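Local coordinates for protein GH26C (Muricauda sp. MAR_2010_75, PDB 6Q78) that probably hydrolyses internal beta-1,4-mannosidic linkages of mannans, as a TIM-barrel glycoside hydrolase of family 26, at residues P271-F276 / Y299-N304; L323-V328 / D364-F369; I120-N125 / N131-Q136; F169-S172 / Q178-N181. One frame throughout, in Å; residues are numbered along the deposited sequence.

Contact 1 (P271-F276 / Y299-N304); sequences PDNRFF and YGDFNN
In the TIM barrel, the loops that leave the neighbouring parallel strands 265-269 and 293-298 meet where N273 comes up to D301. The two loops approach closely without bonding directly: N273 ND2 stays 3.7 Å from D301 OD2 and 3.8 Å from G300 N. The amide and carboxylate planes are only 24° apart. N273 CG lies between the backbone N and carbonyl carbon (chi1 69°), which turns the amide across to the other loop. What joins the pair is N298, at the end of strand 293-298: its OD1 accepts from N273 ND2, and its ND2 donates to D301 OD2. The same OD2 makes a salt bridge with K316, while OD1 takes R312, both on helix 306-327. K316 also donates to the carbonyl oxygen of N273, tying that helix to both loops. With an alanine in place of D301, R312 and K316 would probably lack their carboxylate mate, and the N298 amide would be freer to turn. On the other flank water 1 bridges the loops, donating to D272 OD1 at 2.7 Å and accepting from Y299 N at 2.9 Å.

Contact 2 (L323-V328 / D364-F369); sequences LAEERV and DVKIGF
E325 and K366 form a salt bridge at the protein surface, with K366 NZ donating to E325 OE1 at 3.0 Å. It joins the last turn of helix 306-327 to the loop that leads into barrel strand 369-372. The lysine chain is extended beyond CG and crosses the glutamate at about a right angle; its methylenes also touch the acid, K366 CD 3.8 Å from E325 CD. The ammonium meets OE1 from above, 56° out of the carboxylate plane. NZ has a second acceptor in Q78 OE1. The other carboxylate oxygen, E325 OE2, is 2.7 Å from water 2, which also stands 2.7 Å from D364 O, giving a second, solvent-mediated path between helix and loop. D364 O receives a weak bond from K318 as well. At the backbone K366 N donates to the hydroxyl of S321, one turn earlier on the same helix. The helix closes in a Schellman motif, V328 taking positive phi (55°). With an off-plane ion pair, a shared ammonium and a water beside it, the contact is likely to be an adaptable electrostatic tie, its charge partly screened by solvent, more than a rigid lock.

Contact 3 (I120-N125 / N131-Q136); sequences ITDDLN and NWFFQQ
D122 lays its carboxylate flat over one face of the F133 ring, the two planes only 9° apart, where a type I turn packs against the first turn of helix 132-150. This turn, D122 to N125, belongs to the loop that follows barrel strand 112-116. The stack is offset: D122 CG sits toward the rim, 3.7 Å from F133 CE1, and D122 CB makes a CH-pi contact, 4.2 Å from the ring centroid. W132 CE3 lies over the opposite face, which places the phenyl ring between an acid and an indole. With CG anti to the nitrogen of D122 (chi1 -163°), the carboxylate also folds back on its own chain: OD1 accepts from L124 N at 2.8 Å, an Asx turn, and this bond holds the acid in place over the ring. L124 meets the ring obliquely, through CB against F133 CE2.

N125 slides past F133 in the opposite direction, its CB 3.7 Å from F133 CB, and its OD1 comes to the edge of the F134 ring, near the ring plane. The amide's polar ends are satisfied elsewhere: ND2 donates to E137 OE1 and F119 O, and OD1 accepts from G127 N.

N131 works in both directions. As N-cap, its OD1 accepts from F134 N at 3.1 Å. Its ND2 donates across the contact to L124 O at 2.7 Å, almost straight at 163° and in the carbonyl plane.

Contact 4 (F169-S172 / Q178-N181); sequences FYTS and QREN
The carbonyl oxygen of T171 accepts from R179 NH1 at 3.3 Å, a rather long bond but a straight one, with an N-H...O angle of 160°. It links a TIM-barrel loop, the long one between strand 153-157 and helix 176-186, to the first half of that helix. The oxygen lies at the edge of the guanidinium, near its plane, although the donor is tilted 27° from the plane of the carbonyl. A bend in the arginine chain makes this possible: chi3 of -75° folds the guanidinium round so that NH1 turns back to the loop, while the methylenes run past the threonine. R179 CD also comes within 3.5 Å of T171 O, adding close packing to the bond.

The threonine has other partners as well. T171 OG1 donates its main bond to D231 O, and a backbone bond pairs T171 with W232, which probably steadies the carbonyl offered to the arginine; both partners belong to the loop after strand 220-223. Y170, the residue before, bonds through its hydroxyl to a Tris molecule, probably from the crystallisation liquor. Shortening R179 to an alanine here would probably leave T171 O without its guanidinium donor and open a gap beside T171 CB. Beyond the bond, the side chains meet through carbon: R179 CD rests 3.7 Å from T171 CB.

Overall arrangement
Along the chain the contacts come in the order 3, 4, 1, 2, each closing before the next opens, and all within the family 26 region. Contacts 3 and 4 belong to loops after the adjacent strands 112-116 and 153-157, with centres 21 Å apart; contact 1 joins loops after the adjacent strands 265-269 and 293-298. Contacts 1 and 2, centres 19 Å apart, are linked through helix 306-327, whose middle binds the contact 1 loops and whose end carries contact 2. Contacts 2 and 3, 36 Å apart between centres, lie on opposite sides of the chain's centre. No two contacts touch; each is a local junction in its own part of the barrel.

Contact 1 (P271-F276 / Y299-N304)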
loop_
_atom_site.group_PDB
_atom_site.type_symbol
_atom_site.label_atom_id
_atom_site.label_comp_id
_atom_site.label_asym_id
_atom_site.label_seq_id
_atom_site.Cartn_x
_atom_site.Cartn_y
_atom_site.Cartn_z
ATOM N N PRO A 271 3.603 9.454 1.746
ATOM C CA PRO A 271 3.071 10.386 2.754
ATOM C C PRO A 271 1.552 10.313 2.744
ATOM O O PRO A 271 0.944 9.616 1.909
ATOM C CB PRO A 271 3.513 11.762 2.240
ATOM C CG PRO A 271 3.588 11.564 0.703
ATOM C CD PRO A 271 4.116 10.127 0.537
ATOM N N ASP A 272 0.938 11.043 3.669
ATOM C CA ASP A 272 -0.487 11.334 3.596
ATOM C C ASP A 272 -0.648 12.474 2.597
ATOM O O ASP A 272 0.024 12.450 1.567
ATOM C CB ASP A 272 -1.002 11.686 4.983
ATOM C CG ASP A 272 -2.480 11.438 5.144
ATOM O OD1 ASP A 272 -3.253 12.388 4.882
ATOM O OD2 ASP A 272 -2.875 10.324 5.567
ATOM N N ASN A 273 -1.537 13.433 2.845
ATOM C CA ASN A 273 -1.899 14.416 1.819
ATOM C C ASN A 273 -1.409 15.830 2.131
ATOM O O ASN A 273 -1.930 16.794 1.559
ATOM C CB ASN A 273 -3.413 14.434 1.599
ATOM C CG ASN A 273 -4.149 14.998 2.811
ATOM O OD1 ASN A 273 -3.519 15.533 3.720
ATOM N ND2 ASN A 273 -5.461 14.928 2.808
ATOM N N ARG A 274 -0.400 15.958 2.990
ATOM C CA ARG A 274 0.006 17.247 3.545
ATOM C C ARG A 274 1.144 17.861 2.725
ATOM O O ARG A 274 2.219 18.164 3.220
ATOM C CB ARG A 274 0.402 17.091 5.008
ATOM C CG ARG A 274 -0.794 16.687 5.872
ATOM C CD ARG A 274 -0.296 16.257 7.262
ATOM N NE ARG A 274 0.274 17.409 7.935
ATOM C CZ ARG A 274 -0.411 18.246 8.706
ATOM N NH1 ARG A 274 -1.711 18.064 8.910
ATOM N NH2 ARG A 274 0.207 19.267 9.276
ATOM N N PHE A 275 0.875 18.019 1.429
ATOM C CA PHE A 275 1.795 18.691 0.532
ATOM C C PHE A 275 1.004 19.308 -0.612
ATOM O O PHE A 275 -0.075 18.829 -0.982
ATOM C CB PHE A 275 2.848 17.696 -0.007
ATOM C CG PHE A 275 2.272 16.612 -0.865
ATOM C CD1 PHE A 275 2.175 16.750 -2.254
ATOM C CD2 PHE A 275 1.833 15.429 -0.288
ATOM C CE1 PHE A 275 1.655 15.723 -3.049
ATOM C CE2 PHE A 275 1.292 14.415 -1.087
ATOM C CZ PHE A 275 1.194 14.575 -2.461
ATOM N N PHE A 276 1.580 20.367 -1.184
ATOM C CA PHE A 276 0.999 21.060 -2.321
ATOM C C PHE A 276 1.997 21.268 -3.440
ATOM O O PHE A 276 1.672 21.973 -4.409
ATOM C CB PHE A 276 0.494 22.447 -1.908
ATOM C CG PHE A 276 -0.664 22.413 -0.972
ATOM C CD1 PHE A 276 -1.951 22.408 -1.460
ATOM C CD2 PHE A 276 -0.460 22.405 0.398
ATOM C CE1 PHE A 276 -3.026 22.388 -0.616
ATOM C CE2 PHE A 276 -1.536 22.376 1.254
ATOM C CZ PHE A 276 -2.823 22.368 0.744
ATOM N N TYR A 299 -7.471 10.497 2.534
ATOM C CA TYR A 299 -8.865 10.498 2.959
ATOM C C TYR A 299 -9.384 11.916 3.168
ATOM O O TYR A 299 -10.551 12.189 2.872
ATOM C CB TYR A 299 -9.005 9.770 4.304
ATOM C CG TYR A 299 -8.506 8.327 4.277
ATOM C CD1 TYR A 299 -7.158 8.023 4.505
ATOM C CD2 TYR A 299 -9.380 7.284 3.963
ATOM C CE1 TYR A 299 -6.725 6.685 4.505
ATOM C CE2 TYR A 299 -8.949 5.988 3.908
ATOM C CZ TYR A 299 -7.632 5.699 4.201
ATOM O OH TYR A 299 -7.209 4.367 4.167
ATOM N N GLY A 300 -8.532 12.823 3.637
ATOM C CA GLY A 300 -9.017 14.127 4.067
ATOM C C GLY A 300 -9.659 14.950 2.961
ATOM O O GLY A 300 -10.665 15.629 3.197
ATOM N N ASP A 301 -9.100 14.890 1.734
ATOM C CA ASP A 301 -9.681 15.715 0.682
ATOM C C ASP A 301 -11.002 15.166 0.174
ATOM O O ASP A 301 -11.737 15.904 -0.501
ATOM C CB ASP A 301 -8.688 15.916 -0.454
ATOM C CG ASP A 301 -7.483 16.740 -0.025
ATOM O OD1 ASP A 301 -7.654 17.681 0.788
ATOM O OD2 ASP A 301 -6.365 16.432 -0.501
ATOM N N PHE A 302 -11.351 13.948 0.570
ATOM C CA PHE A 302 -12.612 13.316 0.213
ATOM C C PHE A 302 -13.640 13.342 1.339
ATOM O O PHE A 302 -14.780 12.913 1.135
ATOM C CB PHE A 302 -12.370 11.877 -0.254
ATOM C CG PHE A 302 -11.551 11.774 -1.517
ATOM C CD1 PHE A 302 -12.052 12.243 -2.725
ATOM C CD2 PHE A 302 -10.276 11.226 -1.495
ATOM C CE1 PHE A 302 -11.307 12.163 -3.885
ATOM C CE2 PHE A 302 -9.527 11.138 -2.669
ATOM C CZ PHE A 302 -10.059 11.603 -3.870
ATOM N N ASN A 303 -13.296 13.884 2.508
ATOM C CA ASN A 303 -14.174 13.763 3.674
ATOM C C ASN A 303 -15.170 14.921 3.695
ATOM O O ASN A 303 -15.029 15.909 4.425
ATOM C CB ASN A 303 -13.360 13.691 4.962
ATOM C CG ASN A 303 -14.216 13.251 6.148
ATOM O OD1 ASN A 303 -15.437 13.276 6.071
ATOM N ND2 ASN A 303 -13.574 12.828 7.235
ATOM N N ASN A 304 -16.197 14.797 2.847
ATOM C CA ASN A 304 -17.245 15.814 2.724
ATOM C C ASN A 304 -16.656 17.205 2.480
ATOM O O ASN A 304 -17.031 18.179 3.133
ATOM C CB ASN A 304 -18.122 15.883 3.979
ATOM C CG ASN A 304 -18.874 14.626 4.259
ATOM O OD1 ASN A 304 -18.584 13.930 5.237
ATOM N ND2 ASN A 304 -19.881 14.345 3.449
HETATM O O HOH W 1 -5.842 11.822 4.493
#

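Contact 2 (L323-V328 / D364-F369)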
loop_
_atom_site.group_PDB
_atom_site.type_symbol
_atom_site.label_atom_id
_atom_site.label_comp_id
_atom_site.label_asym_id
_atom_site.label_seq_id
_atom_site.Cartn_x
_atom_site.Cartn_y
_atom_site.Cartn_z
ATOM N N LEU A 323 6.020 13.254 -10.978
ATOM C CA LEU A 323 7.330 12.809 -10.519
ATOM C C LEU A 323 7.600 11.371 -10.930
ATOM O O LEU A 323 8.732 11.023 -11.295
ATOM C CB LEU A 323 7.417 12.926 -9.005
ATOM C CG LEU A 323 7.595 14.330 -8.471
ATOM C CD1 LEU A 323 7.425 14.245 -6.941
ATOM C CD2 LEU A 323 8.967 14.891 -8.855
ATOM N N ALA A 324 6.576 10.509 -10.867
ATOM C CA ALA A 324 6.755 9.131 -11.323
ATOM C C ALA A 324 7.085 9.066 -12.815
ATOM O O ALA A 324 7.901 8.243 -13.248
ATOM C CB ALA A 324 5.493 8.328 -11.003
ATOM N N GLU A 325 6.465 9.923 -13.629
ATOM C CA GLU A 325 6.838 9.959 -15.043
ATOM C C GLU A 325 8.291 10.403 -15.208
ATOM O O GLU A 325 9.057 9.792 -15.960
ATOM C CB GLU A 325 5.889 10.886 -15.794
ATOM C CG GLU A 325 4.511 10.307 -16.029
ATOM C CD GLU A 325 3.808 10.938 -17.209
ATOM O OE1 GLU A 325 4.173 10.628 -18.365
ATOM O OE2 GLU A 325 2.900 11.757 -16.978
ATOM N N GLU A 326 8.704 11.427 -14.479
ATOM C CA GLU A 326 10.060 11.947 -14.645
ATOM C C GLU A 326 11.126 10.960 -14.164
ATOM O O GLU A 326 12.197 10.850 -14.787
ATOM C CB GLU A 326 10.180 13.290 -13.927
ATOM C CG GLU A 326 9.521 14.409 -14.714
ATOM C CD GLU A 326 9.436 15.689 -13.933
ATOM O OE1 GLU A 326 8.709 16.605 -14.378
ATOM O OE2 GLU A 326 10.091 15.762 -12.866
ATOM N N ARG A 327 10.849 10.219 -13.082
ATOM C CA ARG A 327 11.851 9.383 -12.425
ATOM C C ARG A 327 11.690 7.906 -12.763
ATOM O O ARG A 327 12.419 7.072 -12.220
ATOM C CB ARG A 327 11.841 9.618 -10.919
ATOM C CG ARG A 327 12.365 11.031 -10.571
ATOM C CD ARG A 327 11.760 11.557 -9.319
ATOM N NE ARG A 327 12.205 12.929 -9.072
ATOM C CZ ARG A 327 13.121 13.266 -8.168
ATOM N NH1 ARG A 327 13.704 12.330 -7.428
ATOM N NH2 ARG A 327 13.456 14.545 -8.005
ATOM N N VAL A 328 10.799 7.575 -13.696
ATOM C CA VAL A 328 10.518 6.194 -14.093
ATOM C C VAL A 328 10.125 5.350 -12.885
ATOM O O VAL A 328 10.702 4.290 -12.634
ATOM C CB VAL A 328 11.663 5.565 -14.920
ATOM C CG1 VAL A 328 11.163 4.355 -15.653
ATOM C CG2 VAL A 328 12.233 6.598 -15.899
ATOM N N ASP A 364 -4.828 13.965 -16.948
ATOM C CA ASP A 364 -3.853 12.951 -17.372
ATOM C C ASP A 364 -3.005 12.393 -16.218
ATOM O O ASP A 364 -1.824 12.102 -16.389
ATOM C CB ASP A 364 -2.972 13.489 -18.503
ATOM C CG ASP A 364 -3.792 13.856 -19.723
ATOM O OD1 ASP A 364 -4.373 12.923 -20.324
ATOM O OD2 ASP A 364 -3.877 15.058 -20.071
ATOM N N VAL A 365 -3.606 12.238 -15.035
ATOM C CA VAL A 365 -2.967 11.470 -13.963
ATOM C C VAL A 365 -2.727 10.037 -14.443
ATOM O O VAL A 365 -3.577 9.433 -15.114
ATOM C CB VAL A 365 -3.856 11.513 -12.701
ATOM C CG1 VAL A 365 -3.422 10.474 -11.642
ATOM C CG2 VAL A 365 -3.874 12.928 -12.074
ATOM N N LYS A 366 -1.549 9.494 -14.124
ATOM C CA LYS A 366 -1.173 8.116 -14.443
ATOM C C LYS A 366 -0.786 7.405 -13.154
ATOM O O LYS A 366 0.252 7.717 -12.552
ATOM C CB LYS A 366 -0.013 8.078 -15.435
ATOM C CG LYS A 366 -0.347 8.643 -16.801
ATOM C CD LYS A 366 0.874 8.601 -17.713
ATOM C CE LYS A 366 0.564 9.267 -19.033
ATOM N NZ LYS A 366 1.810 9.408 -19.841
ATOM N N ILE A 367 -1.601 6.430 -12.721
ATOM C CA ILE A 367 -1.315 5.672 -11.504
ATOM C C ILE A 367 -1.479 4.191 -11.810
ATOM O O ILE A 367 -2.325 3.808 -12.617
ATOM C CB ILE A 367 -2.240 6.058 -10.326
ATOM C CG1 ILE A 367 -3.711 6.012 -10.758
ATOM C CG2 ILE A 367 -1.858 7.428 -9.718
ATOM C CD1 ILE A 367 -4.677 5.827 -9.574
ATOM N N GLY A 368 -0.681 3.362 -11.133
ATOM C CA GLY A 368 -0.787 1.927 -11.357
ATOM C C GLY A 368 -1.919 1.311 -10.576
ATOM O O GLY A 368 -2.525 0.328 -11.025
ATOM N N PHE A 369 -2.233 1.862 -9.407
ATOM C CA PHE A 369 -3.254 1.253 -8.566
ATOM C C PHE A 369 -3.743 2.229 -7.524
ATOM O O PHE A 369 -3.071 3.213 -7.197
ATOM C CB PHE A 369 -2.768 -0.051 -7.908
ATOM C CG PHE A 369 -1.686 0.135 -6.891
ATOM C CD1 PHE A 369 -0.372 0.091 -7.260
ATOM C CD2 PHE A 369 -1.996 0.312 -5.555
ATOM C CE1 PHE A 369 0.659 0.227 -6.281
ATOM C CE2 PHE A 369 -0.981 0.415 -4.572
ATOM C CZ PHE A 369 0.333 0.369 -4.953
HETATM O O HOH W 2 0.448 12.432 -17.825
#

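Contact 3 (I120-N125 / N131-Q136)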
loop_
_atom_site.group_PDB
_atom_site.type_symbol
_atom_site.label_atom_id
_atom_site.label_comp_id
_atom_site.label_asym_id
_atom_site.label_seq_id
_atom_site.Cartn_x
_atom_site.Cartn_y
_atom_site.Cartn_z
ATOM N N ILE A 120 2.589 -9.997 12.109
ATOM C CA ILE A 120 3.720 -10.843 11.773
ATOM C C ILE A 120 4.945 -10.447 12.579
ATOM O O ILE A 120 5.802 -11.304 12.882
ATOM C CB ILE A 120 3.922 -10.761 10.249
ATOM C CG1 ILE A 120 2.666 -11.325 9.553
ATOM C CG2 ILE A 120 5.198 -11.478 9.793
ATOM C CD1 ILE A 120 2.622 -11.017 8.055
ATOM N N THR A 121 5.053 -9.175 12.962
ATOM C CA THR A 121 6.231 -8.696 13.687
ATOM C C THR A 121 5.956 -8.448 15.166
ATOM O O THR A 121 6.808 -7.887 15.878
ATOM C CB THR A 121 6.810 -7.408 13.082
ATOM O OG1 THR A 121 5.839 -6.346 13.171
ATOM C CG2 THR A 121 7.217 -7.642 11.623
ATOM N N ASP A 122 4.811 -8.868 15.674
ATOM C CA ASP A 122 4.499 -8.587 17.072
ATOM C C ASP A 122 5.494 -9.285 17.994
ATOM O O ASP A 122 5.904 -10.424 17.737
ATOM C CB ASP A 122 3.085 -9.098 17.401
ATOM C CG ASP A 122 2.547 -8.468 18.698
ATOM O OD1 ASP A 122 2.883 -8.958 19.811
ATOM O OD2 ASP A 122 1.865 -7.426 18.588
ATOM N N ASP A 123 5.874 -8.598 19.080
ATOM C CA ASP A 123 6.770 -9.205 20.062
ATOM C C ASP A 123 6.251 -10.542 20.559
ATOM O O ASP A 123 7.036 -11.431 20.893
ATOM C CB ASP A 123 6.902 -8.304 21.289
ATOM C CG ASP A 123 7.710 -7.019 21.045
ATOM O OD1 ASP A 123 8.360 -6.901 20.004
ATOM O OD2 ASP A 123 7.702 -6.150 21.951
ATOM N N LEU A 124 4.938 -10.713 20.625
ATOM C CA LEU A 124 4.399 -11.936 21.196
ATOM C C LEU A 124 4.106 -13.009 20.159
ATOM O O LEU A 124 3.609 -14.080 20.518
ATOM C CB LEU A 124 3.107 -11.647 21.957
ATOM C CG LEU A 124 3.288 -10.746 23.171
ATOM C CD1 LEU A 124 1.976 -10.722 23.933
ATOM C CD2 LEU A 124 4.420 -11.251 24.050
ATOM N N ASN A 125 4.495 -12.807 18.905
ATOM C CA ASN A 125 4.301 -13.835 17.892
ATOM C C ASN A 125 5.457 -14.816 17.976
ATOM O O ASN A 125 6.549 -14.536 17.496
ATOM C CB ASN A 125 4.267 -13.170 16.517
ATOM C CG ASN A 125 3.950 -14.161 15.391
ATOM O OD1 ASN A 125 4.221 -15.382 15.526
ATOM N ND2 ASN A 125 3.433 -13.645 14.253
ATOM N N ASN A 131 -0.651 -19.803 19.049
ATOM C CA ASN A 131 -0.408 -18.390 19.276
ATOM C C ASN A 131 -1.279 -17.573 18.341
ATOM O O ASN A 131 -1.271 -17.796 17.136
ATOM C CB ASN A 131 1.077 -18.157 19.022
ATOM C CG ASN A 131 1.486 -16.697 19.235
ATOM O OD1 ASN A 131 1.098 -15.818 18.485
ATOM N ND2 ASN A 131 2.309 -16.447 20.261
ATOM N N TRP A 132 -2.059 -16.642 18.905
ATOM C CA TRP A 132 -3.028 -15.906 18.082
ATOM C C TRP A 132 -2.342 -15.074 17.005
ATOM O O TRP A 132 -2.844 -14.976 15.887
ATOM C CB TRP A 132 -3.931 -15.031 18.976
ATOM C CG TRP A 132 -4.994 -14.294 18.192
ATOM C CD1 TRP A 132 -6.156 -14.829 17.687
ATOM C CD2 TRP A 132 -4.955 -12.928 17.757
ATOM N NE1 TRP A 132 -6.853 -13.876 16.990
ATOM C CE2 TRP A 132 -6.148 -12.697 17.024
ATOM C CE3 TRP A 132 -4.028 -11.886 17.905
ATOM C CZ2 TRP A 132 -6.448 -11.444 16.461
ATOM C CZ3 TRP A 132 -4.321 -10.651 17.342
ATOM C CH2 TRP A 132 -5.521 -10.454 16.604
ATOM N N PHE A 133 -1.207 -14.467 17.321
ATOM C CA PHE A 133 -0.526 -13.648 16.328
ATOM C C PHE A 133 -0.011 -14.508 15.184
ATOM O O PHE A 133 -0.124 -14.110 14.020
ATOM C CB PHE A 133 0.616 -12.846 16.965
ATOM C CG PHE A 133 0.146 -11.885 18.009
ATOM C CD1 PHE A 133 -0.417 -10.656 17.661
ATOM C CD2 PHE A 133 0.214 -12.247 19.337
ATOM C CE1 PHE A 133 -0.898 -9.828 18.654
ATOM C CE2 PHE A 133 -0.255 -11.381 20.323
ATOM C CZ PHE A 133 -0.821 -10.199 19.957
ATOM N N PHE A 134 0.496 -15.712 15.490
ATOM C CA PHE A 134 0.895 -16.615 14.417
ATOM C C PHE A 134 -0.314 -17.062 13.611
ATOM O O PHE A 134 -0.227 -17.211 12.379
ATOM C CB PHE A 134 1.675 -17.820 14.971
ATOM C CG PHE A 134 2.001 -18.821 13.906
ATOM C CD1 PHE A 134 1.341 -20.024 13.833
ATOM C CD2 PHE A 134 2.911 -18.476 12.929
ATOM C CE1 PHE A 134 1.625 -20.922 12.811
ATOM C CE2 PHE A 134 3.193 -19.354 11.884
ATOM C CZ PHE A 134 2.563 -20.570 11.827
ATOM N N GLN A 135 -1.457 -17.298 14.270
ATOM C CA GLN A 135 -2.662 -17.639 13.515
ATOM C C GLN A 135 -3.015 -16.529 12.538
ATOM O O GLN A 135 -3.433 -16.809 11.392
ATOM C CB GLN A 135 -3.825 -17.912 14.477
ATOM C CG GLN A 135 -3.619 -19.178 15.290
ATOM C CD GLN A 135 -4.616 -19.305 16.412
ATOM O OE1 GLN A 135 -5.601 -18.566 16.463
ATOM N NE2 GLN A 135 -4.360 -20.241 17.338
ATOM N N GLN A 136 -2.860 -15.257 12.945
ATOM C CA GLN A 136 -3.125 -14.147 12.015
ATOM C C GLN A 136 -2.118 -14.156 10.877
ATOM O O GLN A 136 -2.494 -13.958 9.717
ATOM C CB GLN A 136 -3.087 -12.808 12.765
ATOM C CG GLN A 136 -4.181 -12.716 13.879
ATOM C CD GLN A 136 -5.572 -12.929 13.307
ATOM O OE1 GLN A 136 -6.059 -12.111 12.524
ATOM N NE2 GLN A 136 -6.189 -14.047 13.641
#

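Contact 4 (F169-S172 / Q178-N181)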
loop_
_atom_site.group_PDB
_atom_site.type_symbol
_atom_site.label_atom_id
_atom_site.label_comp_id
_atom_site.label_asym_id
_atom_site.label_seq_id
_atom_site.Cartn_x
_atom_site.Cartn_y
_atom_site.Cartn_z
ATOM N N PHE A 169 1.418 1.633 18.098
ATOM C CA PHE A 169 1.985 2.428 17.022
ATOM C C PHE A 169 1.400 3.829 16.928
ATOM O O PHE A 169 2.056 4.711 16.364
ATOM C CB PHE A 169 1.832 1.739 15.644
ATOM C CG PHE A 169 0.506 1.095 15.413
ATOM C CD1 PHE A 169 -0.561 1.851 14.997
ATOM C CD2 PHE A 169 0.334 -0.252 15.625
ATOM C CE1 PHE A 169 -1.791 1.277 14.820
ATOM C CE2 PHE A 169 -0.894 -0.841 15.451
ATOM C CZ PHE A 169 -1.956 -0.074 15.065
ATOM N N TYR A 170 0.217 4.078 17.504
ATOM C CA TYR A 170 -0.375 5.414 17.485
ATOM C C TYR A 170 0.237 6.247 18.607
ATOM O O TYR A 170 0.273 5.816 19.772
ATOM C CB TYR A 170 -1.890 5.327 17.689
ATOM C CG TYR A 170 -2.668 4.887 16.466
ATOM C CD1 TYR A 170 -2.354 5.386 15.208
ATOM C CD2 TYR A 170 -3.689 3.943 16.565
ATOM C CE1 TYR A 170 -3.044 4.991 14.072
ATOM C CE2 TYR A 170 -4.401 3.549 15.415
ATOM C CZ TYR A 170 -4.070 4.088 14.189
ATOM O OH TYR A 170 -4.759 3.685 13.041
ATOM N N THR A 171 0.765 7.423 18.247
ATOM C CA THR A 171 1.454 8.245 19.237
ATOM C C THR A 171 0.538 8.668 20.382
ATOM O O THR A 171 1.028 8.910 21.480
ATOM C CB THR A 171 2.046 9.468 18.564
ATOM O OG1 THR A 171 1.008 10.140 17.844
ATOM C CG2 THR A 171 3.131 9.032 17.601
ATOM N N SER A 172 -0.779 8.779 20.154
ATOM C CA SER A 172 -1.682 9.205 21.234
ATOM C C SER A 172 -1.748 8.184 22.361
ATOM O O SER A 172 -2.169 8.525 23.479
ATOM C CB SER A 172 -3.095 9.390 20.677
ATOM O OG SER A 172 -3.612 8.155 20.208
ATOM N N GLN A 178 8.451 7.578 24.601
ATOM C CA GLN A 178 8.409 6.666 23.456
ATOM C C GLN A 178 8.238 7.429 22.141
ATOM O O GLN A 178 8.948 7.172 21.161
ATOM C CB GLN A 178 7.285 5.654 23.663
ATOM C CG GLN A 178 7.641 4.663 24.748
ATOM C CD GLN A 178 6.457 3.948 25.340
ATOM O OE1 GLN A 178 5.320 4.195 24.973
ATOM N NE2 GLN A 178 6.730 3.045 26.283
ATOM N N ARG A 179 7.272 8.353 22.096
ATOM C CA ARG A 179 7.052 9.169 20.903
ATOM C C ARG A 179 8.347 9.813 20.429
ATOM O O ARG A 179 8.666 9.797 19.233
ATOM C CB ARG A 179 6.094 10.313 21.253
ATOM C CG ARG A 179 4.688 9.903 21.540
ATOM C CD ARG A 179 3.749 11.104 21.436
ATOM N NE ARG A 179 3.837 12.014 22.552
ATOM C CZ ARG A 179 3.074 11.931 23.635
ATOM N NH1 ARG A 179 2.166 10.962 23.756
ATOM N NH2 ARG A 179 3.229 12.821 24.595
ATOM N N GLU A 180 9.083 10.415 21.358
ATOM C CA GLU A 180 10.223 11.248 21.008
ATOM C C GLU A 180 11.474 10.443 20.703
ATOM O O GLU A 180 12.407 10.980 20.101
ATOM C CB GLU A 180 10.463 12.289 22.107
ATOM C CG GLU A 180 9.320 13.302 22.144
ATOM C CD GLU A 180 9.490 14.385 23.199
ATOM O OE1 GLU A 180 10.542 14.423 23.881
ATOM O OE2 GLU A 180 8.549 15.199 23.346
ATOM N N ASN A 181 11.509 9.163 21.056
ATOM C CA ASN A 181 12.739 8.398 20.915
ATOM C C ASN A 181 12.609 7.088 20.153
ATOM O O ASN A 181 13.638 6.470 19.867
ATOM C CB ASN A 181 13.343 8.098 22.293
ATOM C CG ASN A 181 13.786 9.356 22.999
ATOM O OD1 ASN A 181 14.893 9.833 22.776
ATOM N ND2 ASN A 181 12.899 9.939 23.816
#